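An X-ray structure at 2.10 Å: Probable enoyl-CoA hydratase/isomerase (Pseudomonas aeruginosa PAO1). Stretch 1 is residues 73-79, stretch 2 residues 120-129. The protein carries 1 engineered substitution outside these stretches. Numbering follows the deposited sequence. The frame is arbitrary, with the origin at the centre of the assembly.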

ATOM      1  N   PHE A  73     -19.297 -32.092  15.198  1.00 31.02           N
ATOM      2  CA  PHE A  73     -18.193 -31.134  15.042  1.00 42.88           C
ATOM      3  C   PHE A  73     -17.795 -30.971  13.584  1.00 39.98           C
ATOM      4  O   PHE A  73     -17.352 -31.935  12.958  1.00 46.60           O
ATOM      5  CB  PHE A  73     -16.953 -31.563  15.834  1.00 39.22           C
ATOM      6  CG  PHE A  73     -17.178 -31.644  17.292  1.00 26.14           C
ATOM      7  CD1 PHE A  73     -17.626 -32.808  17.864  1.00 37.54           C
ATOM      8  CD2 PHE A  73     -16.937 -30.563  18.096  1.00 36.58           C
ATOM      9  CE1 PHE A  73     -17.821 -32.884  19.222  1.00 49.67           C
ATOM     10  CE2 PHE A  73     -17.140 -30.620  19.457  1.00 43.95           C
ATOM     11  CZ  PHE A  73     -17.580 -31.780  20.022  1.00 46.30           C
ATOM     12  N   PHE A  74     -17.899 -29.745  13.056  1.00 42.48           N
ATOM     13  CA  PHE A  74     -17.250 -29.477  11.783  1.00 40.07           C
ATOM     14  C   PHE A  74     -15.744 -29.500  11.969  1.00 48.46           C
ATOM     15  O   PHE A  74     -15.037 -30.300  11.337  1.00 46.63           O
ATOM     16  CB  PHE A  74     -17.703 -28.119  11.243  1.00 38.41           C
ATOM     17  CG  PHE A  74     -16.857 -27.615  10.108  1.00 43.05           C
ATOM     18  CD1 PHE A  74     -17.160 -27.969   8.802  1.00 44.38           C
ATOM     19  CD2 PHE A  74     -15.747 -26.811  10.333  1.00 34.48           C
ATOM     20  CE1 PHE A  74     -16.384 -27.534   7.745  1.00 38.33           C
ATOM     21  CE2 PHE A  74     -14.962 -26.383   9.268  1.00 38.16           C
ATOM     22  CZ  PHE A  74     -15.284 -26.749   7.978  1.00 19.23           C
ATOM     23  N   SER A  75     -15.244 -28.660  12.872  1.00 45.84           N
ATOM     24  CA  SER A  75     -13.834 -28.697  13.211  1.00 51.58           C
ATOM     25  C   SER A  75     -13.634 -27.997  14.540  1.00 50.32           C
ATOM     26  O   SER A  75     -14.122 -26.881  14.743  1.00 46.59           O
ATOM     27  CB  SER A  75     -12.979 -28.048  12.128  1.00 62.22           C
ATOM     28  OG  SER A  75     -11.600 -28.220  12.437  1.00 57.92           O
ATOM     29  N   ALA A  76     -12.862 -28.637  15.409  1.00 52.48           N
ATOM     30  CA  ALA A  76     -12.584 -28.112  16.730  1.00 57.75           C
ATOM     31  C   ALA A  76     -11.337 -27.256  16.778  1.00 72.88           C
ATOM     32  O   ALA A  76     -11.032 -26.690  17.836  1.00 65.62           O
ATOM     33  CB  ALA A  76     -12.411 -29.256  17.733  1.00 61.82           C
ATOM     34  N   GLY A  77     -10.610 -27.132  15.678  1.00 77.30           N
ATOM     35  CA  GLY A  77      -9.404 -26.354  15.794  1.00 66.03           C
ATOM     36  C   GLY A  77      -8.221 -27.184  16.239  1.00 69.08           C
ATOM     37  O   GLY A  77      -8.180 -28.413  16.076  1.00 73.79           O
ATOM     38  N   ALA A  78      -7.216 -26.478  16.735  1.00 73.80           N
ATOM     39  CA  ALA A  78      -5.983 -27.088  17.188  1.00 81.63           C
ATOM     40  C   ALA A  78      -6.120 -27.858  18.492  1.00 72.04           C
ATOM     41  O   ALA A  78      -6.641 -27.347  19.489  1.00 58.10           O
ATOM     42  CB  ALA A  78      -4.951 -25.999  17.353  1.00 92.08           C
ATOM     43  N   ASP A  79      -5.547 -29.054  18.503  1.00 76.10           N
ATOM     44  CA  ASP A  79      -5.573 -29.911  19.671  1.00 72.41           C
ATOM     45  C   ASP A  79      -4.626 -29.366  20.736  1.00 72.36           C
ATOM     46  O   ASP A  79      -3.608 -28.747  20.428  1.00 74.58           O
ATOM     47  CB  ASP A  79      -5.183 -31.333  19.281  1.00 61.60           C
ATOM     48  CG  ASP A  79      -5.380 -32.311  20.397  1.00 62.66           C
ATOM     49  OD1 ASP A  79      -5.329 -31.913  21.573  1.00 65.32           O
ATOM     50  OD2 ASP A  79      -5.652 -33.485  20.090  1.00 55.66           O
TER
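Stretch 2 (120-129) AMGGGLECAL

Stretch 2 opens on the last residues, A120 and M121, of a weakly bonded strand that begins earlier in the chain, passes through G122, and enters a helix at G123 that runs on past L129. Stretch 1 is mostly loop or turn, and its chain turns a corner at F74. The two run parallel where they first meet: S75 and A120 form a bridge with their CA atoms 4.8 Å apart. One hydrogen bond holds them together, from M121 N to S75 O at 3.1 Å with an N-H...O angle of 157°. The same carbonyl oxygen receives a CA-H...O contact from A120, with 3.2 Å between A120 CA and S75 O, so the one oxygen receives both an N-H and a CA-H from stretch 2.

Beyond the bridge, stretch 2 turns into its helix and packs that first turn against the loop. G122 occupies the N-cap position with a phi of 58°, a value that favours glycine. The turn is closed by the hydrogen bond from G124 N to M121 O, 3.0 Å long, and the helical pattern follows with E126 N to G122 O at 3.0 Å. Backbone then meets backbone: the CA atoms of G77 and G123 lie 3.6 Å apart, and G77 CA is 3.3 Å from G124 N.

Such closeness depends on glycine. At G77, phi and psi of 87° and -161° would jam a CB against the preceding carbonyl oxygen, and an ideal CB would also come within 2.7 Å of G123 N. On the helix, a CB on G124 would fall 2.1 Å from S75 O, a clash, while one on G123 would be tight at 3.1 Å from G77 CA. The bare CA of G124 also leaves room for the S75 side chain, whose OG lies 3.3 Å from G124 CA. That hydroxyl, in the t rotamer, is hydrogen-bonded elsewhere in the structure, so its polarity is satisfied although the residue is buried.

F74 supplies the main apolar packing. Its CA-to-CB bond points toward stretch 2, and with chi1 in t the ring reaches the small side chains of two alanines: F74 CD2 is 3.7 Å from A120 CB, and F74 CE2 is 4.3 Å from A128 CB. The ring edge meets the helix backbone, with F74 CE2 3.6 Å from G124 O. A methyl group suits both alanine positions, offering an apolar surface while taking up little space beside the broad ring. L125, by contrast, directs its CA-to-CB bond away from stretch 1 and makes no contact with it.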

ATOM      1  N   ALA A 120     -17.829 -25.451  14.816  1.00 49.27           N
ATOM      2  CA  ALA A 120     -16.632 -24.921  14.182  1.00 49.96           C
ATOM      3  C   ALA A 120     -16.103 -23.834  15.098  1.00 45.52           C
ATOM      4  O   ALA A 120     -16.635 -22.722  15.138  1.00 39.03           O
ATOM      5  CB  ALA A 120     -16.929 -24.376  12.797  1.00 43.05           C
ATOM      6  N   MET A 121     -15.006 -24.118  15.773  1.00 45.32           N
ATOM      7  CA  MET A 121     -14.458 -23.128  16.674  1.00 46.56           C
ATOM      8  C   MET A 121     -12.947 -23.140  16.540  1.00 44.85           C
ATOM      9  O   MET A 121     -12.351 -24.120  16.089  1.00 41.06           O
ATOM     10  CB  MET A 121     -14.939 -23.363  18.114  1.00 48.02           C
ATOM     11  CG  MET A 121     -16.481 -23.386  18.240  1.00 50.73           C
ATOM     12  SD  MET A 121     -17.040 -23.677  19.920  1.00 59.02           S
ATOM     13  CE  MET A 121     -16.441 -22.192  20.709  1.00 46.81           C
ATOM     14  N   GLY A 122     -12.354 -22.002  16.874  1.00 41.60           N
ATOM     15  CA  GLY A 122     -10.915 -21.819  16.789  1.00 39.64           C
ATOM     16  C   GLY A 122     -10.387 -22.062  15.388  1.00 42.81           C
ATOM     17  O   GLY A 122     -10.857 -21.467  14.406  1.00 31.49           O
ATOM     18  N   GLY A 123      -9.430 -22.992  15.288  1.00 49.79           N
ATOM     19  CA  GLY A 123      -8.835 -23.290  14.000  1.00 32.96           C
ATOM     20  C   GLY A 123      -9.884 -23.727  13.010  1.00 32.47           C
ATOM     21  O   GLY A 123      -9.814 -23.389  11.829  1.00 32.21           O
ATOM     22  N   GLY A 124     -10.895 -24.449  13.489  1.00 45.15           N
ATOM     23  CA  GLY A 124     -11.946 -24.909  12.600  1.00 42.54           C
ATOM     24  C   GLY A 124     -12.638 -23.753  11.920  1.00 33.38           C
ATOM     25  O   GLY A 124     -12.877 -23.776  10.711  1.00 31.43           O
ATOM     26  N   LEU A 125     -12.932 -22.707  12.682  1.00 28.97           N
ATOM     27  CA  LEU A 125     -13.541 -21.529  12.090  1.00 36.75           C
ATOM     28  C   LEU A 125     -12.588 -20.894  11.088  1.00 32.24           C
ATOM     29  O   LEU A 125     -12.973 -20.567   9.959  1.00 31.49           O
ATOM     30  CB  LEU A 125     -13.901 -20.559  13.205  1.00 39.49           C
ATOM     31  CG  LEU A 125     -14.701 -19.343  12.794  1.00 52.86           C
ATOM     32  CD1 LEU A 125     -15.795 -19.763  11.816  1.00 40.41           C
ATOM     33  CD2 LEU A 125     -15.292 -18.705  14.046  1.00 66.25           C
ATOM     34  N   GLU A 126     -11.315 -20.808  11.466  1.00 38.50           N
ATOM     35  CA  GLU A 126     -10.289 -20.254  10.598  1.00 35.38           C
ATOM     36  C   GLU A 126     -10.200 -21.052   9.328  1.00 34.29           C
ATOM     37  O   GLU A 126     -10.021 -20.493   8.237  1.00 44.31           O
ATOM     38  CB  GLU A 126      -8.960 -20.267  11.343  1.00 31.31           C
ATOM     39  CG  GLU A 126      -8.934 -19.189  12.387  1.00 28.69           C
ATOM     40  CD  GLU A 126      -7.759 -19.246  13.311  1.00 42.19           C
ATOM     41  OE1 GLU A 126      -7.526 -20.294  13.940  1.00 49.52           O
ATOM     42  OE2 GLU A 126      -6.993 -18.263  13.320  1.00 37.03           O
ATOM     43  N   CYS A 127     -10.330 -22.364   9.458  1.00 24.15           N
ATOM     44  CA  CYS A 127     -10.326 -23.206   8.288  1.00 23.92           C
ATOM     45  C   CYS A 127     -11.501 -22.871   7.392  1.00 35.60           C
ATOM     46  O   CYS A 127     -11.344 -22.750   6.172  1.00 53.64           O
ATOM     47  CB  CYS A 127     -10.388 -24.660   8.705  1.00 26.88           C
ATOM     48  SG  CYS A 127     -10.692 -25.677   7.274  1.00 39.17           S
ATOM     49  N   ALA A 128     -12.679 -22.669   7.983  1.00 31.52           N
ATOM     50  CA  ALA A 128     -13.845 -22.368   7.171  1.00 25.86           C
ATOM     51  C   ALA A 128     -13.646 -21.077   6.413  1.00 31.66           C
ATOM     52  O   ALA A 128     -13.930 -21.002   5.209  1.00 33.83           O
ATOM     53  CB  ALA A 128     -15.078 -22.257   8.064  1.00 21.24           C
ATOM     54  N   LEU A 129     -13.087 -20.076   7.089  1.00 23.04           N
ATOM     55  CA  LEU A 129     -12.855 -18.781   6.473  1.00 24.95           C
ATOM     56  C   LEU A 129     -11.935 -18.903   5.264  1.00 30.15           C
ATOM     57  O   LEU A 129     -12.137 -18.218   4.254  1.00 24.80           O
ATOM     58  CB  LEU A 129     -12.254 -17.848   7.518  1.00 33.64           C
ATOM     59  CG  LEU A 129     -13.096 -17.410   8.733  1.00 25.43           C
ATOM     60  CD1 LEU A 129     -12.289 -16.556   9.714  1.00 19.35           C
ATOM     61  CD2 LEU A 129     -14.294 -16.648   8.244  1.00 20.80           C
TER